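Local coordinates for protein pectate lyase (Paenibacillus sp. 0602, PDB 5GT5) that cleaves polygalacturonate by elimination, probably in endo mode and on partly methylated pectin too, as a secreted, probably calcium-dependent family 1 polysaccharide lyase, at residues A28-L39 and V49-L60; V204-E212 and K233-G241. The protein carries 1 engineered substitution. All coordinates share one frame; numbering follows the deposited sequence.

Interaction 1: residues A28-L39 and V49-L60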
loop_
_atom_site.group_PDB
_atom_site.type_symbol
_atom_site.label_atom_id
_atom_site.label_comp_id
_atom_site.label_asym_id
_atom_site.label_seq_id
_atom_site.Cartn_x
_atom_site.Cartn_y
_atom_site.Cartn_z
ATOM N N ALA A 28 25.196 3.271 8.062
ATOM C CA ALA A 28 24.761 3.752 6.761
ATOM C C ALA A 28 23.255 4.000 6.737
ATOM O O ALA A 28 22.773 4.870 6.011
ATOM C CB ALA A 28 25.136 2.780 5.660
ATOM N N VAL A 29 22.515 3.188 7.486
ATOM C CA VAL A 29 21.054 3.267 7.407
ATOM C C VAL A 29 20.384 3.595 8.740
ATOM O O VAL A 29 19.170 3.785 8.771
ATOM C CB VAL A 29 20.439 1.962 6.790
ATOM C CG1 VAL A 29 20.765 1.850 5.290
ATOM C CG2 VAL A 29 20.901 0.719 7.530
ATOM N N TYR A 30 21.140 3.656 9.828
ATOM C CA TYR A 30 20.626 4.042 11.147
ATOM C C TYR A 30 21.323 5.331 11.522
ATOM O O TYR A 30 22.563 5.318 11.743
ATOM C CB TYR A 30 20.960 2.945 12.161
ATOM C CG TYR A 30 20.318 3.057 13.531
ATOM C CD1 TYR A 30 20.575 4.144 14.372
ATOM C CD2 TYR A 30 19.523 2.025 14.009
ATOM C CE1 TYR A 30 19.996 4.213 15.629
ATOM C CE2 TYR A 30 18.934 2.091 15.291
ATOM C CZ TYR A 30 19.201 3.181 16.090
ATOM O OH TYR A 30 18.630 3.247 17.334
ATOM N N LYS A 31 20.583 6.437 11.570
ATOM C CA LYS A 31 21.156 7.742 11.840
ATOM C C LYS A 31 20.734 8.278 13.190
ATOM O O LYS A 31 19.532 8.415 13.462
ATOM C CB LYS A 31 20.784 8.758 10.762
ATOM C CG LYS A 31 21.206 8.373 9.356
ATOM C CD LYS A 31 22.724 8.197 9.237
ATOM C CE LYS A 31 23.064 7.977 7.784
ATOM N NZ LYS A 31 24.538 7.735 7.659
ATOM N N LYS A 32 21.707 8.600 14.028
ATOM C CA LYS A 32 21.470 9.246 15.312
ATOM C C LYS A 32 21.490 10.736 15.103
ATOM O O LYS A 32 22.447 11.313 14.583
ATOM C CB LYS A 32 22.543 8.805 16.323
ATOM C CG LYS A 32 22.363 7.344 16.737
ATOM C CD LYS A 32 23.381 6.892 17.775
ATOM C CE LYS A 32 23.159 5.449 18.120
ATOM N NZ LYS A 32 24.150 5.011 19.168
ATOM N N VAL A 33 20.393 11.368 15.492
ATOM C CA VAL A 33 20.186 12.774 15.194
ATOM C C VAL A 33 20.268 13.621 16.464
ATOM O O VAL A 33 19.462 13.454 17.405
ATOM C CB VAL A 33 18.819 12.946 14.482
ATOM C CG1 VAL A 33 18.372 14.397 14.490
ATOM C CG2 VAL A 33 18.898 12.398 13.052
ATOM N N TYR A 34 21.239 14.537 16.481
ATOM C CA TYR A 34 21.472 15.385 17.653
ATOM C C TYR A 34 21.074 16.817 17.416
ATOM O O TYR A 34 20.913 17.586 18.367
ATOM C CB TYR A 34 22.954 15.341 18.043
ATOM C CG TYR A 34 23.446 13.955 18.380
ATOM C CD1 TYR A 34 23.973 13.104 17.396
ATOM C CD2 TYR A 34 23.399 13.485 19.686
ATOM C CE1 TYR A 34 24.425 11.809 17.723
ATOM C CE2 TYR A 34 23.828 12.205 20.004
ATOM C CZ TYR A 34 24.341 11.379 19.027
ATOM O OH TYR A 34 24.777 10.114 19.347
ATOM N N ASN A 35 20.907 17.188 16.153
ATOM C CA ASN A 35 20.616 18.558 15.786
ATOM C C ASN A 35 19.915 18.600 14.447
ATOM O O ASN A 35 19.702 17.548 13.828
ATOM C CB ASN A 35 21.911 19.384 15.802
ATOM C CG ASN A 35 22.937 18.875 14.823
ATOM O OD1 ASN A 35 22.646 18.652 13.654
ATOM N ND2 ASN A 35 24.169 18.695 15.305
ATOM N N ALA A 36 19.532 19.795 14.019
ATOM C CA ALA A 36 18.740 19.960 12.802
ATOM C C ALA A 36 19.496 19.526 11.552
ATOM O O ALA A 36 18.900 19.004 10.611
ATOM C CB ALA A 36 18.281 21.392 12.651
ATOM N N THR A 37 20.814 19.744 11.524
ATOM C CA THR A 37 21.591 19.338 10.344
ATOM C C THR A 37 21.609 17.822 10.170
ATOM O O THR A 37 21.410 17.332 9.058
ATOM C CB THR A 37 23.017 19.862 10.426
ATOM O OG1 THR A 37 22.976 21.287 10.579
ATOM C CG2 THR A 37 23.785 19.528 9.147
ATOM N N ASP A 38 21.808 17.093 11.265
ATOM C CA ASP A 38 21.703 15.635 11.255
ATOM C C ASP A 38 20.348 15.215 10.726
ATOM O O ASP A 38 20.259 14.303 9.914
ATOM C CB ASP A 38 21.854 15.029 12.652
ATOM C CG ASP A 38 23.212 15.278 13.280
ATOM O OD1 ASP A 38 24.230 15.517 12.564
ATOM O OD2 ASP A 38 23.240 15.208 14.526
ATOM N N LEU A 39 19.280 15.888 11.155
ATOM C CA LEU A 39 17.952 15.499 10.700
ATOM C C LEU A 39 17.793 15.770 9.202
ATOM O O LEU A 39 17.223 14.950 8.459
ATOM C CB LEU A 39 16.891 16.268 11.475
ATOM C CG LEU A 39 15.448 15.772 11.259
ATOM C CD1 LEU A 39 15.292 14.335 11.717
ATOM C CD2 LEU A 39 14.458 16.667 12.034
ATOM N N VAL A 49 17.962 6.151 4.248
ATOM C CA VAL A 49 18.019 5.896 5.682
ATOM C C VAL A 49 16.781 5.135 6.109
ATOM O O VAL A 49 15.677 5.446 5.637
ATOM C CB VAL A 49 18.165 7.221 6.440
ATOM C CG1 VAL A 49 17.926 7.053 7.934
ATOM C CG2 VAL A 49 19.535 7.790 6.193
ATOM N N LYS A 50 16.957 4.124 6.958
ATOM C CA LYS A 50 15.885 3.262 7.442
ATOM C C LYS A 50 15.412 3.606 8.840
ATOM O O LYS A 50 14.205 3.511 9.096
ATOM C CB LYS A 50 16.362 1.805 7.413
ATOM C CG LYS A 50 16.664 1.280 6.012
ATOM C CD LYS A 50 15.305 0.983 5.360
ATOM C CE LYS A 50 15.273 1.103 3.876
ATOM N NZ LYS A 50 13.844 0.828 3.451
ATOM N N VAL A 51 16.325 3.973 9.741
ATOM C CA VAL A 51 15.964 4.331 11.111
ATOM C C VAL A 51 16.606 5.648 11.441
ATOM O O VAL A 51 17.818 5.830 11.226
ATOM C CB VAL A 51 16.404 3.259 12.121
ATOM C CG1 VAL A 51 16.149 3.726 13.546
ATOM C CG2 VAL A 51 15.716 1.920 11.836
ATOM N N VAL A 52 15.794 6.566 11.961
ATOM C CA VAL A 52 16.257 7.827 12.518
ATOM C C VAL A 52 15.990 7.810 14.032
ATOM O O VAL A 52 14.814 7.742 14.455
ATOM C CB VAL A 52 15.543 9.037 11.850
ATOM C CG1 VAL A 52 15.961 10.333 12.566
ATOM C CG2 VAL A 52 15.869 9.098 10.342
ATOM N N GLU A 53 17.058 7.824 14.853
ATOM C CA GLU A 53 16.926 7.943 16.295
ATOM C C GLU A 53 17.194 9.382 16.695
ATOM O O GLU A 53 18.321 9.873 16.588
ATOM C CB GLU A 53 17.869 7.011 17.058
ATOM C CG GLU A 53 17.538 7.050 18.576
ATOM C CD GLU A 53 18.452 6.221 19.436
ATOM O OE1 GLU A 53 19.230 5.407 18.909
ATOM O OE2 GLU A 53 18.368 6.386 20.670
ATOM N N ILE A 54 16.145 10.067 17.140
ATOM C CA ILE A 54 16.261 11.415 17.687
ATOM C C ILE A 54 16.845 11.272 19.096
ATOM O O ILE A 54 16.308 10.537 19.914
ATOM C CB ILE A 54 14.866 12.062 17.779
ATOM C CG1 ILE A 54 14.174 12.003 16.411
ATOM C CG2 ILE A 54 14.930 13.489 18.350
ATOM C CD1 ILE A 54 14.901 12.773 15.369
ATOM N N MET A 55 17.959 11.939 19.371
ATOM C CA MET A 55 18.720 11.678 20.590
ATOM C C MET A 55 18.382 12.633 21.730
ATOM O O MET A 55 18.680 12.342 22.898
ATOM C CB MET A 55 20.233 11.780 20.285
ATOM C CG MET A 55 20.715 10.838 19.158
ATOM S SD MET A 55 20.329 9.130 19.487
ATOM C CE MET A 55 21.471 8.816 20.858
ATOM N N ASN A 56 17.804 13.772 21.387
ATOM C CA ASN A 56 17.505 14.815 22.370
ATOM C C ASN A 56 16.419 15.715 21.804
ATOM O O ASN A 56 16.061 15.578 20.630
ATOM C CB ASN A 56 18.775 15.617 22.713
ATOM C CG ASN A 56 19.601 15.990 21.474
ATOM O OD1 ASN A 56 20.661 15.414 21.254
ATOM N ND2 ASN A 56 19.126 16.943 20.668
ATOM N N ASP A 57 15.884 16.625 22.610
ATOM C CA ASP A 57 14.934 17.596 22.087
ATOM C C ASP A 57 15.537 18.352 20.908
ATOM O O ASP A 57 16.743 18.659 20.904
ATOM C CB ASP A 57 14.515 18.634 23.145
ATOM C CG ASP A 57 13.782 18.039 24.337
ATOM O OD1 ASP A 57 13.385 16.859 24.300
ATOM O OD2 ASP A 57 13.615 18.778 25.351
ATOM N N LEU A 58 14.697 18.657 19.926
ATOM C CA LEU A 58 15.124 19.416 18.755
ATOM C C LEU A 58 14.345 20.704 18.599
ATOM O O LEU A 58 13.089 20.717 18.619
ATOM C CB LEU A 58 14.992 18.587 17.472
ATOM C CG LEU A 58 15.841 17.311 17.366
ATOM C CD1 LEU A 58 15.518 16.606 16.070
ATOM C CD2 LEU A 58 17.329 17.670 17.431
ATOM N N ASN A 59 15.074 21.807 18.461
ATOM C CA ASN A 59 14.488 23.127 18.246
ATOM C C ASN A 59 14.682 23.471 16.796
ATOM O O ASN A 59 15.791 23.821 16.359
ATOM C CB ASN A 59 15.204 24.121 19.160
ATOM C CG ASN A 59 14.945 23.812 20.595
ATOM O OD1 ASN A 59 13.797 23.760 21.000
ATOM N ND2 ASN A 59 15.994 23.523 21.357
ATOM N N LEU A 60 13.609 23.321 16.023
ATOM C CA LEU A 60 13.730 23.213 14.575
ATOM C C LEU A 60 13.181 24.414 13.793
ATOM O O LEU A 60 12.911 24.330 12.596
ATOM C CB LEU A 60 13.073 21.896 14.103
ATOM C CG LEU A 60 13.648 20.622 14.709
ATOM C CD1 LEU A 60 12.855 19.412 14.231
ATOM C CD2 LEU A 60 15.140 20.481 14.343
#
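Tyr30 through Val33 pair with Val51 through Ile54 as two parallel strands, their axes 4.7 Å apart and turned by 19°. Lys31 and Val33 give and take the backbone bonds: Lys31 N reaches Val51 O, Glu53 N reaches Lys31 O, Val33 N reaches Glu53 O and Met55 N reaches Val33 O. Where the pairing starts, Val29 O takes two donors, Lys50 N in its carbonyl plane and Val51 N almost head-on. Tyr30, Lys32, Val51 and Glu53 share one face. With CG trans to its own N (chi1 -170°), the Tyr30 ring leans over the neighbouring strand: Val51 CG1 sits over one ring face, 3.9 Å from its centroid, and at the ring edge the Tyr30 hydroxyl OH donates to Glu53 OE1 at 2.7 Å. The hydroxyl meets that oxygen from above the carboxylate plane, which stands 78° to the ring. The same oxygen also forms a salt bridge with Lys438. On the other face Val33 fits between Val52 and Ile54, its CG2 3.6 Å from Val52 CG1, and Leu39 of helix 36-43 closes over them, CD1 against Ile54 and CD2 against Leu60. Past the strands, Met55 CG lies over the Tyr34 ring, 3.7 Å from its centroid, with SD set obliquely in a Met-aromatic contact. Asn56 ND2 donates 3.0 Å to Tyr34 O and also to Asp57 O, both lying in its amide plane, so the amide is held against rotation. Asn35 N-caps the helix through OD1 and Asp38 N. Both strands start the parallel beta-helix, 51-54 pairing on with 102-106, and helix 36-43 between them covers the N-terminal end of its core, as in polysaccharide lyase family 1. The buried Glu53 carboxylate, met by a hydroxyl and an ammonium, is probably stabilised as the anion.

Interaction 2: residues V204-E212 and K233-G241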
loop_
_atom_site.group_PDB
_atom_site.type_symbol
_atom_site.label_atom_id
_atom_site.label_comp_id
_atom_site.label_asym_id
_atom_site.label_seq_id
_atom_site.Cartn_x
_atom_site.Cartn_y
_atom_site.Cartn_z
ATOM N N VAL A 204 0.628 29.034 26.173
ATOM C CA VAL A 204 -0.483 29.941 25.941
ATOM C C VAL A 204 -0.386 31.186 26.848
ATOM O O VAL A 204 -0.624 32.298 26.393
ATOM C CB VAL A 204 -1.830 29.241 26.108
ATOM C CG1 VAL A 204 -2.974 30.267 26.096
ATOM C CG2 VAL A 204 -2.033 28.232 24.998
ATOM N N THR A 205 0.007 31.009 28.101
ATOM C CA THR A 205 0.132 32.168 28.985
ATOM C C THR A 205 1.208 33.145 28.497
ATOM O O THR A 205 1.007 34.365 28.538
ATOM C CB THR A 205 0.439 31.703 30.398
ATOM O OG1 THR A 205 -0.668 30.929 30.868
ATOM C CG2 THR A 205 0.669 32.915 31.346
ATOM N N ARG A 206 2.325 32.609 28.000
ATOM C CA ARG A 206 3.347 33.468 27.420
ATOM C C ARG A 206 2.823 34.263 26.237
ATOM O O ARG A 206 3.102 35.451 26.104
ATOM C CB ARG A 206 4.588 32.688 27.020
ATOM C CG ARG A 206 5.531 32.469 28.191
ATOM C CD ARG A 206 6.685 31.538 27.828
ATOM N NE ARG A 206 6.266 30.172 28.052
ATOM C CZ ARG A 206 6.904 29.100 27.582
ATOM N NH1 ARG A 206 8.011 29.248 26.853
ATOM N NH2 ARG A 206 6.423 27.880 27.839
ATOM N N GLN A 207 2.001 33.632 25.396
ATOM C CA GLN A 207 1.407 34.379 24.293
ATOM C C GLN A 207 0.481 35.492 24.808
ATOM O O GLN A 207 0.514 36.623 24.320
ATOM C CB GLN A 207 0.604 33.404 23.409
ATOM C CG GLN A 207 -0.287 34.062 22.330
ATOM C CD GLN A 207 0.543 34.660 21.232
ATOM O OE1 GLN A 207 0.772 34.016 20.209
ATOM N NE2 GLN A 207 1.043 35.886 21.445
ATOM N N ILE A 208 -0.376 35.159 25.765
ATOM C CA ILE A 208 -1.337 36.147 26.258
ATOM C C ILE A 208 -0.622 37.293 27.002
ATOM O O ILE A 208 -0.980 38.461 26.823
ATOM C CB ILE A 208 -2.446 35.509 27.100
ATOM C CG1 ILE A 208 -3.630 35.080 26.217
ATOM C CG2 ILE A 208 -3.062 36.525 28.050
ATOM C CD1 ILE A 208 -3.310 34.048 25.158
ATOM N N ASN A 209 0.412 36.972 27.776
ATOM C CA ASN A 209 1.148 38.032 28.489
ATOM C C ASN A 209 1.734 39.071 27.550
ATOM O O ASN A 209 1.689 40.291 27.835
ATOM C CB ASN A 209 2.255 37.428 29.355
ATOM C CG ASN A 209 1.739 36.788 30.605
ATOM O OD1 ASN A 209 0.573 36.949 30.984
ATOM N ND2 ASN A 209 2.621 36.035 31.273
ATOM N N GLU A 210 2.263 38.621 26.418
ATOM C CA GLU A 210 2.812 39.545 25.427
ATOM C C GLU A 210 1.736 40.521 24.963
ATOM O O GLU A 210 1.977 41.736 24.854
ATOM C CB GLU A 210 3.415 38.766 24.247
ATOM C CG GLU A 210 4.007 39.617 23.108
ATOM C CD GLU A 210 5.254 40.387 23.516
ATOM O OE1 GLU A 210 6.022 39.893 24.386
ATOM O OE2 GLU A 210 5.459 41.497 22.967
ATOM N N MET A 211 0.541 40.011 24.700
ATOM C CA MET A 211 -0.521 40.870 24.186
ATOM C C MET A 211 -1.072 41.785 25.260
ATOM O O MET A 211 -1.436 42.923 24.961
ATOM C CB MET A 211 -1.627 40.011 23.552
ATOM C CG MET A 211 -1.084 39.190 22.368
ATOM S SD MET A 211 -2.367 38.373 21.423
ATOM C CE MET A 211 -2.969 37.205 22.617
ATOM N N GLU A 212 -1.153 41.293 26.491
ATOM C CA GLU A 212 -1.668 42.088 27.603
ATOM C C GLU A 212 -0.819 43.334 27.808
ATOM O O GLU A 212 -1.347 44.378 28.186
ATOM C CB GLU A 212 -1.772 41.229 28.871
ATOM C CG GLU A 212 -2.359 41.946 30.084
ATOM C CD GLU A 212 -3.826 42.279 29.959
ATOM O OE1 GLU A 212 -4.511 41.771 29.045
ATOM O OE2 GLU A 212 -4.319 43.051 30.813
ATOM N N LYS A 233 -7.789 38.486 31.268
ATOM C CA LYS A 233 -6.636 37.773 30.723
ATOM C C LYS A 233 -6.676 36.300 31.095
ATOM O O LYS A 233 -6.442 35.438 30.251
ATOM C CB LYS A 233 -5.353 38.443 31.232
ATOM C CG LYS A 233 -4.060 37.733 30.973
ATOM C CD LYS A 233 -2.896 38.498 31.631
ATOM C CE LYS A 233 -3.105 38.618 33.143
ATOM N NZ LYS A 233 -2.419 39.810 33.747
ATOM N N GLU A 234 -7.017 36.008 32.341
ATOM C CA GLU A 234 -7.146 34.650 32.811
ATOM C C GLU A 234 -8.228 33.898 32.038
ATOM O O GLU A 234 -8.015 32.747 31.671
ATOM C CB GLU A 234 -7.424 34.638 34.317
ATOM C CG GLU A 234 -6.249 35.200 35.146
ATOM C CD GLU A 234 -6.190 36.772 35.281
ATOM O OE1 GLU A 234 -7.111 37.528 34.827
ATOM O OE2 GLU A 234 -5.189 37.246 35.890
ATOM N N ASP A 235 -9.361 34.546 31.765
ATOM C CA ASP A 235 -10.428 33.931 30.977
ATOM C C ASP A 235 -9.903 33.554 29.619
ATOM O O ASP A 235 -10.182 32.456 29.120
ATOM C CB ASP A 235 -11.584 34.907 30.764
ATOM C CG ASP A 235 -12.441 35.121 31.996
ATOM O OD1 ASP A 235 -12.482 34.286 32.930
ATOM O OD2 ASP A 235 -13.115 36.177 32.000
ATOM N N ILE A 236 -9.168 34.469 28.993
ATOM C CA ILE A 236 -8.676 34.202 27.629
ATOM C C ILE A 236 -7.639 33.077 27.615
ATOM O O ILE A 236 -7.667 32.217 26.738
ATOM C CB ILE A 236 -8.210 35.495 26.950
ATOM C CG1 ILE A 236 -9.411 36.466 26.819
ATOM C CG2 ILE A 236 -7.483 35.226 25.609
ATOM C CD1 ILE A 236 -8.982 37.848 26.350
ATOM N N ILE A 237 -6.772 33.024 28.614
ATOM C CA ILE A 237 -5.861 31.894 28.708
ATOM C C ILE A 237 -6.642 30.573 28.870
ATOM O O ILE A 237 -6.335 29.580 28.189
ATOM C CB ILE A 237 -4.919 32.116 29.895
ATOM C CG1 ILE A 237 -3.917 33.214 29.549
ATOM C CG2 ILE A 237 -4.206 30.830 30.295
ATOM C CD1 ILE A 237 -3.209 33.752 30.793
ATOM N N ALA A 238 -7.662 30.547 29.719
ATOM C CA ALA A 238 -8.422 29.310 29.926
ATOM C C ALA A 238 -9.166 28.865 28.672
ATOM O O ALA A 238 -9.182 27.672 28.351
ATOM C CB ALA A 238 -9.431 29.494 31.082
ATOM N N ILE A 239 -9.783 29.818 27.971
ATOM C CA ILE A 239 -10.560 29.492 26.776
ATOM C C ILE A 239 -9.620 29.072 25.624
ATOM O O ILE A 239 -9.941 28.192 24.811
ATOM C CB ILE A 239 -11.503 30.664 26.377
ATOM C CG1 ILE A 239 -12.555 30.893 27.482
ATOM C CG2 ILE A 239 -12.106 30.427 24.984
ATOM C CD1 ILE A 239 -13.099 32.296 27.519
ATOM N N SER A 240 -8.440 29.670 25.571
ATOM C CA SER A 240 -7.445 29.340 24.541
ATOM C C SER A 240 -6.695 28.070 24.865
ATOM O O SER A 240 -5.946 27.606 24.020
ATOM C CB SER A 240 -6.412 30.459 24.391
ATOM O OG SER A 240 -7.011 31.682 24.028
ATOM N N GLY A 241 -6.875 27.505 26.051
ATOM C CA GLY A 241 -6.099 26.335 26.440
ATOM C C GLY A 241 -6.415 25.091 25.656
ATOM O O GLY A 241 -5.514 24.302 25.360
HETATM O O HOH W 1 -0.116 39.672 31.990
HETATM O O HOH W 2 -4.867 41.964 33.762
HETATM O O HOH W 3 -3.334 43.140 33.300
#
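Lys233, Ile237 and Ile208 carry most of this contact between two helices that run roughly antiparallel, at 142°, with axes 9.6 Å apart. Ile208 points at the facing helix and splits its branches: CG2 presses on the Lys233 chain, only 3.3 Å from its CG, a tight fit, while CG1 reaches Ile236 CG2 at 3.9 Å. Ile237 comes in at a slant, CG1 lying 3.7 Å from Ile208 CB. Its CG2 and CD1 turn to the Thr205 side chain, with CG2 3.6 Å from Thr205 OG1; that hydroxyl is bonded to Ser202 and Ser199 O. Trimming Ile237 to an alanine would probably open a gap between Ile208 and Thr205 and leave the Ile208 side chain freer to turn. Both helices belong to the excursions from the parallel beta-helix of this polysaccharide lyase family: they follow strand 184-194, and helix 219-225 between them sets Tyr221 against Ile208 and Ile236. Toward the other end of the contact Val204 CG1 rests on Ser240 CB at 3.8 Å, and Ser240 OG turns back on its own helix to bond Ile236 O, on the opposite face of that carbonyl from Ser240 N. Lys233 runs out past Ile208, its CD lying over Glu212 CG, then bends at chi3 (59°). Its NZ stops 4.8 Å from Glu212 OE2; water at one of two mutually exclusive positions probably links NZ to Glu212 OE2, while another water joins NZ to Asn209 OD1. Glu212 OE1 is taken by Arg225 and Tyr221.

The two contacts follow one another in the chain; their centres are about 34 Å apart and their nearest atoms about 10 Å. Both are partly buried and sit away from the residues that probably bind calcium and act in catalysis. They hold different elements: 28-39 with 49-60 belongs to the first strands and end helix of the beta-helix, whereas 204-212 with 233-241 joins two helices that project from it. The chemistry follows. Interaction 1 buries about twice the surface, 924 against 420 Å², and is knit by direct main-chain bonds, with a buried hydroxyl-carboxylate pair added. Interaction 2 has no direct polar bond between its helices; aliphatic branches fill its middle, and charge is bridged by water at one end.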